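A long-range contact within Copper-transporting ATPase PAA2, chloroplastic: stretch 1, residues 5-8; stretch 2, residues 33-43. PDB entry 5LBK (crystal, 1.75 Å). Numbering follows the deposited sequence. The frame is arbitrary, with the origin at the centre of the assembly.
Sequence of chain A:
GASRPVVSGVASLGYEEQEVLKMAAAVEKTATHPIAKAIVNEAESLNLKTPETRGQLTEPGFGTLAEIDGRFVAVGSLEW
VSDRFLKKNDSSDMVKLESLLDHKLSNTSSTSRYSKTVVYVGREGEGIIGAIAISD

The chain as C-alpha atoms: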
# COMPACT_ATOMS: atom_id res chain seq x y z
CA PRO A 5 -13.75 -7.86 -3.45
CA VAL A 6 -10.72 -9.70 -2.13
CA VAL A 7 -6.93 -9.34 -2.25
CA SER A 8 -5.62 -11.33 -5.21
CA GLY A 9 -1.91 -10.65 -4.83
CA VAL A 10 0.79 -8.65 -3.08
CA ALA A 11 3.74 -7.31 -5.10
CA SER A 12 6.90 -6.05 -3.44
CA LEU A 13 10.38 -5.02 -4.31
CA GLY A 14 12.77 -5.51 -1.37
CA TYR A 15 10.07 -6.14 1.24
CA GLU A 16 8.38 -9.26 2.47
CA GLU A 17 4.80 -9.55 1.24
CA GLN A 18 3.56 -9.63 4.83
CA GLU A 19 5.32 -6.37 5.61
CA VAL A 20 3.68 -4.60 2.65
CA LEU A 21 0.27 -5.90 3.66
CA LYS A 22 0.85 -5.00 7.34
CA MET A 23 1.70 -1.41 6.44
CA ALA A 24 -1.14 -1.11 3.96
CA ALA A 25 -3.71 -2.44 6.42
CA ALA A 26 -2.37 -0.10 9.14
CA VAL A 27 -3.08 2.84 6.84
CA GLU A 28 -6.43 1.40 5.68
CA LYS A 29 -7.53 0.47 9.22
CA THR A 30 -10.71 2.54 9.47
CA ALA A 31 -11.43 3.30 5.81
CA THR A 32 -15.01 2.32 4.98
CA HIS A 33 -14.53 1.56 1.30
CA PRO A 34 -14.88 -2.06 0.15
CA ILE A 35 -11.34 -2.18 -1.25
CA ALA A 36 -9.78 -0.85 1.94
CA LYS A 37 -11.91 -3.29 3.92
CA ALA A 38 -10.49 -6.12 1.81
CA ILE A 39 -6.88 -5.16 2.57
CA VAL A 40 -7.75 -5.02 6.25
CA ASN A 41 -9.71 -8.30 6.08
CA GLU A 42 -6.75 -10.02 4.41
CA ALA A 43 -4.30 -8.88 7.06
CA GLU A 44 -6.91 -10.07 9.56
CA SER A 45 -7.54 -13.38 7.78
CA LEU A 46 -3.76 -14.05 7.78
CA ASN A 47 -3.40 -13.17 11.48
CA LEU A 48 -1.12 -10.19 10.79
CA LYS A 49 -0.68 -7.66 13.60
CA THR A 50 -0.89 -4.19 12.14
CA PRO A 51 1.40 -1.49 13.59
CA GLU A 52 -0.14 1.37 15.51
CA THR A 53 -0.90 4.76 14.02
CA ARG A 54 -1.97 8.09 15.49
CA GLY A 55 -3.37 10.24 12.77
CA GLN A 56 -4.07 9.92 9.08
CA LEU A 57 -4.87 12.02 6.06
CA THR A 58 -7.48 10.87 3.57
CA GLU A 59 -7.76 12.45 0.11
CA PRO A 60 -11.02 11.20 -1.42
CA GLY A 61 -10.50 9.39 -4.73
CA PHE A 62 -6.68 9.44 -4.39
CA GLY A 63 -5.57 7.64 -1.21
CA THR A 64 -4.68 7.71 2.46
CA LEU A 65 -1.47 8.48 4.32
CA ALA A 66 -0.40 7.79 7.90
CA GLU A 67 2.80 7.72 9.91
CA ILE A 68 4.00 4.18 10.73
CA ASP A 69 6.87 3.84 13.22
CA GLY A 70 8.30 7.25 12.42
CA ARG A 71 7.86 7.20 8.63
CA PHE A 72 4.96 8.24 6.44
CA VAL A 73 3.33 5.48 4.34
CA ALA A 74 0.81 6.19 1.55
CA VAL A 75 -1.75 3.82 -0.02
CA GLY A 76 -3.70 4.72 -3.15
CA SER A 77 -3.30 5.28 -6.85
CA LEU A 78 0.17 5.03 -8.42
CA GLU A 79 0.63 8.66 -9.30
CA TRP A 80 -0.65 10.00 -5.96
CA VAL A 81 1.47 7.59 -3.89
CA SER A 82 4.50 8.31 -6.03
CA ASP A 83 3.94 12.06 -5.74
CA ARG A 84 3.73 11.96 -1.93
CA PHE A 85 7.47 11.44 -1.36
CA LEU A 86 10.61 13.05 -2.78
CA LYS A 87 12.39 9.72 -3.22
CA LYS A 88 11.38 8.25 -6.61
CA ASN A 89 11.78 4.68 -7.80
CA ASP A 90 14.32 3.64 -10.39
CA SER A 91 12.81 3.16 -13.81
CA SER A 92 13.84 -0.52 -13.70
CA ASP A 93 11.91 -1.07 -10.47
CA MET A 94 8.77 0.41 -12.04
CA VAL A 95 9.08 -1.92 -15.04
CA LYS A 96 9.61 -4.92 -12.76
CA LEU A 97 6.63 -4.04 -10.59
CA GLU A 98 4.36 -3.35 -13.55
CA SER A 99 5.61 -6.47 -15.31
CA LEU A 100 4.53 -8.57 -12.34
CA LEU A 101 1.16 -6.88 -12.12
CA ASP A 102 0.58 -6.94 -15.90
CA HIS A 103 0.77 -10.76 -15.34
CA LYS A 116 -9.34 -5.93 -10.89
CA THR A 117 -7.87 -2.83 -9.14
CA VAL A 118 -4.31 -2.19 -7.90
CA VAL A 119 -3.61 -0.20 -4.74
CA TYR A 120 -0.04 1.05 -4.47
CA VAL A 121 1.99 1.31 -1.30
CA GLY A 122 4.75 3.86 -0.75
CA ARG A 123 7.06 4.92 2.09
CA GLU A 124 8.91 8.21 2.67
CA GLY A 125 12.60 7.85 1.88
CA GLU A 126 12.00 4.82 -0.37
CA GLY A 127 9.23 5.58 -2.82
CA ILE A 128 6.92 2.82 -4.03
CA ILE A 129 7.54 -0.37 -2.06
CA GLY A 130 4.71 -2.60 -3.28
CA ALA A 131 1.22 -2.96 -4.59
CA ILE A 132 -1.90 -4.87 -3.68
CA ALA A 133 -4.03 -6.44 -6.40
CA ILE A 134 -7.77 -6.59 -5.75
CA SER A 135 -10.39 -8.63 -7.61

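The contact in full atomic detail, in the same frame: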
# COMPACT_ATOMS: atom_id res chain seq x y z
N PRO A 5 -15.00 -8.64 -3.48
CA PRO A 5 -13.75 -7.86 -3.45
C PRO A 5 -12.74 -8.38 -2.45
O PRO A 5 -12.91 -8.21 -1.23
CB PRO A 5 -14.22 -6.46 -3.06
CG PRO A 5 -15.51 -6.66 -2.40
CD PRO A 5 -16.15 -7.83 -3.08
N VAL A 6 -11.70 -9.03 -2.96
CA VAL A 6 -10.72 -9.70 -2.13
C VAL A 6 -9.32 -9.44 -2.69
O VAL A 6 -9.15 -9.19 -3.89
CB VAL A 6 -11.02 -11.22 -2.05
CG1 VAL A 6 -10.92 -11.88 -3.43
CG2 VAL A 6 -10.11 -11.91 -1.02
N VAL A 7 -8.32 -9.49 -1.82
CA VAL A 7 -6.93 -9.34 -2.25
C VAL A 7 -6.56 -10.54 -3.12
O VAL A 7 -6.77 -11.69 -2.72
CB VAL A 7 -6.01 -9.21 -1.02
CG1 VAL A 7 -4.56 -9.38 -1.35
CG2 VAL A 7 -6.23 -7.86 -0.29
N SER A 8 -6.03 -10.27 -4.30
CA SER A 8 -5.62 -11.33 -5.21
C SER A 8 -4.10 -11.47 -5.30
O SER A 8 -3.61 -12.43 -5.90
CB SER A 8 -6.19 -11.04 -6.60
OG SER A 8 -5.80 -12.02 -7.52
N HIS A 33 -14.26 1.90 2.69
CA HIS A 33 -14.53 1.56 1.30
C HIS A 33 -14.21 0.09 1.06
O HIS A 33 -13.26 -0.44 1.63
CB HIS A 33 -13.70 2.45 0.37
CG HIS A 33 -14.06 3.90 0.51
ND1 HIS A 33 -13.91 4.59 1.69
CD2 HIS A 33 -14.61 4.77 -0.37
CE1 HIS A 33 -14.34 5.83 1.53
NE2 HIS A 33 -14.77 5.97 0.28
N PRO A 34 -15.01 -0.60 0.24
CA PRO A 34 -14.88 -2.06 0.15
C PRO A 34 -13.46 -2.54 -0.14
O PRO A 34 -13.03 -3.57 0.38
CB PRO A 34 -15.85 -2.41 -0.99
CG PRO A 34 -16.89 -1.36 -0.94
CD PRO A 34 -16.18 -0.10 -0.53
N ILE A 35 -12.71 -1.79 -0.94
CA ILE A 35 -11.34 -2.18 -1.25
C ILE A 35 -10.47 -2.11 -0.00
O ILE A 35 -9.72 -3.03 0.31
CB ILE A 35 -10.78 -1.29 -2.37
CG1 ILE A 35 -11.50 -1.59 -3.69
CG2 ILE A 35 -9.28 -1.49 -2.51
CD1 ILE A 35 -11.12 -0.67 -4.84
N ALA A 36 -10.56 -0.99 0.72
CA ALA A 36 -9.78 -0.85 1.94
C ALA A 36 -10.15 -1.92 2.95
O ALA A 36 -9.27 -2.50 3.61
CB ALA A 36 -10.01 0.54 2.53
N LYS A 37 -11.45 -2.22 3.06
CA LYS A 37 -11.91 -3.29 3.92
C LYS A 37 -11.27 -4.62 3.54
O LYS A 37 -10.96 -5.43 4.41
CB LYS A 37 -13.43 -3.42 3.83
CG LYS A 37 -14.23 -2.38 4.61
CD LYS A 37 -13.84 -2.37 6.08
CE LYS A 37 -15.00 -2.06 6.98
NZ LYS A 37 -15.63 -0.76 6.62
N ALA A 38 -11.06 -4.85 2.24
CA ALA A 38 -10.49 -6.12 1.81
C ALA A 38 -9.03 -6.22 2.22
O ALA A 38 -8.59 -7.29 2.67
CB ALA A 38 -10.63 -6.28 0.30
N ILE A 39 -8.27 -5.13 2.10
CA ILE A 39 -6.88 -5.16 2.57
C ILE A 39 -6.85 -5.46 4.06
O ILE A 39 -6.08 -6.30 4.54
CB ILE A 39 -6.18 -3.82 2.25
CG1 ILE A 39 -5.97 -3.67 0.74
CG2 ILE A 39 -4.85 -3.71 2.98
CD1 ILE A 39 -5.51 -2.34 0.36
N VAL A 40 -7.69 -4.77 4.81
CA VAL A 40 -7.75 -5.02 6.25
C VAL A 40 -8.17 -6.46 6.53
O VAL A 40 -7.54 -7.14 7.34
CB VAL A 40 -8.71 -4.03 6.92
CG1 VAL A 40 -8.80 -4.32 8.41
CG2 VAL A 40 -8.21 -2.64 6.70
N ASN A 41 -9.22 -6.94 5.85
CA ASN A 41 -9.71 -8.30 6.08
C ASN A 41 -8.65 -9.34 5.77
O ASN A 41 -8.61 -10.40 6.40
CB ASN A 41 -10.95 -8.61 5.23
CG ASN A 41 -12.18 -7.82 5.65
OD1 ASN A 41 -12.29 -7.38 6.79
ND2 ASN A 41 -13.11 -7.61 4.72
N GLU A 42 -7.80 -9.07 4.77
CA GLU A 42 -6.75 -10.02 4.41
C GLU A 42 -5.65 -10.06 5.46
O GLU A 42 -5.19 -11.13 5.84
CB GLU A 42 -6.19 -9.66 3.04
CG GLU A 42 -5.05 -10.55 2.56
CD GLU A 42 -5.49 -11.90 2.05
OE1 GLU A 42 -6.69 -12.09 1.75
OE2 GLU A 42 -4.61 -12.78 1.93
N ALA A 43 -5.23 -8.90 5.96
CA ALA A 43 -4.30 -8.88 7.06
C ALA A 43 -4.90 -9.59 8.27
O ALA A 43 -4.19 -10.30 8.99
CB ALA A 43 -3.94 -7.44 7.41
O HOH W 1 -9.80 -9.58 1.19

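Residues 5-8 run along one side of the helix that begins at Pro34. The two segments are far apart in sequence, and touching residues are at least 29 positions apart. No direct hydrogen bond joins them. Apolar contacts and one bridging water hold them together, and the buried surface is small, 276 Å² over both sides.

Pro5 points its CA-to-CB bond toward the helix. Its ring meets the first turn, where CG of Pro5 lies 4.5 Å from CB of Pro34. This is a loose apolar contact between two rings on the surface. Pro34 suits the first turn of a helix, because its nitrogen carries no hydrogen and none is needed there. His33 sits just before it as the N-cap residue, and its backbone O accepts from Lys37 N at 2.9 Å. The carbonyl of Pro5 makes a closer approach, with O of Pro5 3.4 Å from CB of Ala38.

The closest pair of CA atoms across the stretches is Val6 CA and Ala38 CA, 5.3 Å apart. CA of Val6 is also 4.2 Å from CB of Ala38. A methyl is all that Ala38 places between the helix and the backbone of stretch 1, so the two can come this near. Ala38 is buried, and its CA-to-CB bond points toward stretch 1. The side chain of Val6 starts out away from the helix. CG2 of Val6 still comes within 4.4 Å of OE1 of Glu42, a marginal contact.

Val7 begins the strand and makes the most extensive contact, with 77 Å² covered by the helix. Its CA-to-CB bond points toward the helix, and chi1 is t. CG2 of Val7 lies 3.8 Å from O of Ala38, 4.0 Å from CA of Ile39 and 3.8 Å from CB of Glu42. CG2 of Val7 is also 4.3 Å from CG1 of Ile39, although the CA-to-CB bond of Ile39 points away. A branched, apolar side chain suits this place beside the helix backbone. Glu42 contributes its aliphatic CB here and carries its carboxylate farther out.

Water 1 links the two backbones. It donates to O of Ala38 at 3.0 Å and accepts a weak hydrogen bond from N of Val7, its oxygen 3.4 Å from that nitrogen. The same Ala38 O accepts from Glu42 N at 2.9 Å within the helix.

Ser8 continues the strand but leaves the contact. Its CA-to-CB bond points away, and it makes no contact with the helix stretch.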